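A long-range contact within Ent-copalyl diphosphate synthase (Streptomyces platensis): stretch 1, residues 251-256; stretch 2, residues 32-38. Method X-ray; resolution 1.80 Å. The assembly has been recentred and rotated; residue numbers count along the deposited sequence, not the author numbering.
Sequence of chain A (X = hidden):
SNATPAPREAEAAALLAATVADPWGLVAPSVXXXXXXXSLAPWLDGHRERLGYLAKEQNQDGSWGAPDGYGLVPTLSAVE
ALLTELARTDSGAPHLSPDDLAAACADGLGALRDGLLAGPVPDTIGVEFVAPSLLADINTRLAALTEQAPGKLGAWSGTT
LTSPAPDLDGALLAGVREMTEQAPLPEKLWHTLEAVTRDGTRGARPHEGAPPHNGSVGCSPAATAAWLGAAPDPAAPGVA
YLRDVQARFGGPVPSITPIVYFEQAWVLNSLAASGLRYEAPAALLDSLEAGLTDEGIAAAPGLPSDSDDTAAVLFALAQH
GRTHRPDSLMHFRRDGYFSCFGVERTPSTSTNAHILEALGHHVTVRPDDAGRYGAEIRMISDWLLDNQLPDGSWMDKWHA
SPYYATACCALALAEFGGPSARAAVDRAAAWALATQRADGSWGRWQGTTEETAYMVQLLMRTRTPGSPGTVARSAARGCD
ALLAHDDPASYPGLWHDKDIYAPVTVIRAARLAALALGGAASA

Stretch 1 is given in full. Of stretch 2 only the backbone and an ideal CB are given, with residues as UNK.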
# COMPACT_ATOMS: atom_id res chain seq x y z
N GLY A 251 -8.90 17.93 -1.10
CA GLY A 251 -7.70 18.37 -1.86
C GLY A 251 -6.62 17.30 -1.99
O GLY A 251 -6.27 16.90 -3.10
N PRO A 252 -6.04 16.88 -0.86
CA PRO A 252 -5.02 15.82 -0.88
C PRO A 252 -5.58 14.49 -1.38
O PRO A 252 -6.81 14.26 -1.34
CB PRO A 252 -4.57 15.72 0.58
CG PRO A 252 -5.02 16.98 1.24
CD PRO A 252 -6.25 17.41 0.50
N VAL A 253 -4.69 13.62 -1.88
CA VAL A 253 -5.11 12.38 -2.53
C VAL A 253 -4.20 11.22 -2.10
O VAL A 253 -3.03 11.45 -1.77
CB VAL A 253 -5.10 12.53 -4.06
CG1 VAL A 253 -6.14 13.57 -4.50
CG2 VAL A 253 -3.72 12.93 -4.56
N PRO A 254 -4.74 10.00 -2.11
CA PRO A 254 -3.94 8.79 -1.93
C PRO A 254 -3.19 8.46 -3.23
O PRO A 254 -3.50 9.01 -4.29
CB PRO A 254 -4.99 7.74 -1.68
CG PRO A 254 -6.14 8.18 -2.53
CD PRO A 254 -6.16 9.67 -2.33
N SER A 255 -2.25 7.53 -3.16
CA SER A 255 -1.47 7.11 -4.34
C SER A 255 -2.12 5.95 -5.11
O SER A 255 -1.71 5.63 -6.23
CB SER A 255 -0.05 6.74 -3.91
OG SER A 255 -0.02 5.52 -3.16
N ILE A 256 -3.10 5.31 -4.48
CA ILE A 256 -3.82 4.19 -5.08
C ILE A 256 -5.28 4.28 -4.67
O ILE A 256 -5.59 4.41 -3.47
CB ILE A 256 -3.18 2.82 -4.71
CG1 ILE A 256 -3.92 1.68 -5.41
CG2 ILE A 256 -3.10 2.62 -3.22
CD1 ILE A 256 -3.20 0.34 -5.30
N UNK A 32 3.06 11.76 -1.60
CA UNK A 32 3.58 11.55 -2.98
C UNK A 32 2.62 12.02 -4.09
O UNK A 32 2.99 12.86 -4.91
CB UNK A 32 3.88 10.06 -3.19
N UNK A 33 1.38 11.50 -4.11
CA UNK A 33 0.48 11.85 -5.21
C UNK A 33 -0.07 13.26 -5.03
O UNK A 33 -0.41 13.92 -6.00
CB UNK A 33 -0.67 10.84 -5.30
N UNK A 34 -0.22 13.71 -3.79
CA UNK A 34 -0.68 15.06 -3.58
C UNK A 34 0.27 16.04 -4.26
O UNK A 34 -0.17 17.00 -4.97
CB UNK A 34 -0.80 15.36 -2.09
N UNK A 35 1.58 15.82 -4.06
CA UNK A 35 2.60 16.61 -4.73
C UNK A 35 2.57 16.42 -6.27
O UNK A 35 2.69 17.40 -7.03
CB UNK A 35 3.98 16.23 -4.18
N UNK A 36 2.41 15.17 -6.72
CA UNK A 36 2.30 14.94 -8.16
C UNK A 36 1.15 15.78 -8.78
O UNK A 36 1.33 16.33 -9.88
CB UNK A 36 2.07 13.45 -8.43
N UNK A 37 0.00 15.87 -8.10
CA UNK A 37 -1.09 16.66 -8.64
C UNK A 37 -0.79 18.14 -8.68
O UNK A 37 -1.22 18.85 -9.61
CB UNK A 37 -2.36 16.42 -7.82
N UNK A 38 -0.09 18.63 -7.65
CA UNK A 38 0.37 20.02 -7.64
C UNK A 38 1.25 20.28 -8.86
O UNK A 38 1.13 21.32 -9.54
CB UNK A 38 1.13 20.33 -6.35

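Stretch 2 is helical throughout, its backbone amides at 36, 37 and 38 hydrogen-bonding back to the carbonyls four residues earlier. Stretch 1, without regular structure, runs past one side of it: 33 and 37 point toward stretch 1, and 35 points away.

At position 32 the CA-to-CB bond points sideways, and the ideal CB lies 5.2 Å from S255 CB. That distance constrains little, and many side chains would fit. The residue is Y32; with chi1 at 177° its ring stays clear of stretch 1, and its hydroxyl is hydrogen-bonded elsewhere in the structure.

Position 33 points toward stretch 1. Its ideal CB is 3.5 Å from P254 O, 3.8 Å from V253 CG2 and 3.9 Å from S255 CA, so there is little room beside the CB itself. Alanine, serine or a side chain able to turn along the surface would suit. The residue is D33, whose chi1 of -97° lies between wells. Its OD1 comes 3.6 Å from S255 CB and accepts from water 1 at 2.7 Å; the same water donates to S255 O at 2.8 Å. On the backbone side, water 2 accepts from D33 N at 2.8 Å and donates to V253 O at 3.1 Å. Two waters thus link this residue to stretch 1, whereas P254 O, near D33 CB, has no polar partner in the model.

At position 34 the bond is sideways, but the ideal CB is 4.3 Å from V253 N, a backbone donor. A short side chain with an acceptor, such as serine or threonine, would be apt; asparagine or aspartate is conceivable. The residue is T34. Its m rotamer places OG1 3.0 Å from V253 N, and the N-H...O angle of 172° makes a nearly linear hydrogen bond. OG1 also packs 3.6 Å from P252 CA.

Position 35 points away, with no stretch 1 atom within 5.5 Å of its ideal CB, leaving the choice open; it is A35. Position 36 points sideways and is equally unconstrained. R36 leads its end away, where its guanidinium is hydrogen-bonded elsewhere.

Position 37 points toward stretch 1 again, one turn after 33. Its ideal CB is 5.0 Å from V253 CG2, a gap that favours a longer apolar side chain such as leucine, isoleucine or methionine. L37, with chi1 m and chi2 t, closes it: CD1 meets V253 CG2 at 3.6 Å.

Position 38 is out of reach and undetermined by this contact; V38 occupies it.

Stretch 2, residues 32-38: YDTARLV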
# COMPACT_ATOMS: atom_id res chain seq x y z
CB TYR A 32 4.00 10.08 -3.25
CG TYR A 32 4.43 9.91 -4.68
CD1 TYR A 32 5.73 10.20 -5.06
CD2 TYR A 32 3.53 9.57 -5.67
CE1 TYR A 32 6.12 10.11 -6.37
CE2 TYR A 32 3.91 9.49 -7.01
CZ TYR A 32 5.23 9.77 -7.35
OH TYR A 32 5.66 9.69 -8.67
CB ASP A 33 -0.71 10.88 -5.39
CG ASP A 33 -0.46 9.82 -6.47
OD1 ASP A 33 0.61 9.18 -6.46
OD2 ASP A 33 -1.36 9.57 -7.29
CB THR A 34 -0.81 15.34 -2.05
OG1 THR A 34 -1.79 14.46 -1.48
CG2 THR A 34 -1.23 16.75 -1.81
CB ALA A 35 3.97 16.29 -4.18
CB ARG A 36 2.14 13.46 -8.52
CG ARG A 36 3.38 12.58 -8.30
CD ARG A 36 4.63 13.01 -9.07
NE ARG A 36 5.29 14.11 -8.38
CZ ARG A 36 5.81 15.18 -8.95
NH1 ARG A 36 6.28 16.16 -8.17
NH2 ARG A 36 5.91 15.28 -10.27
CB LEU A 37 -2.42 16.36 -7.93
CG LEU A 37 -2.97 14.94 -8.13
CD1 LEU A 37 -4.38 14.85 -7.55
CD2 LEU A 37 -2.96 14.53 -9.59
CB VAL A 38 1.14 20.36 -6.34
CG1 VAL A 38 1.86 21.68 -6.48
CG2 VAL A 38 0.19 20.41 -5.16
O HOH W 1 0.20 6.90 -7.76
O HOH W 2 -0.29 10.12 -2.30
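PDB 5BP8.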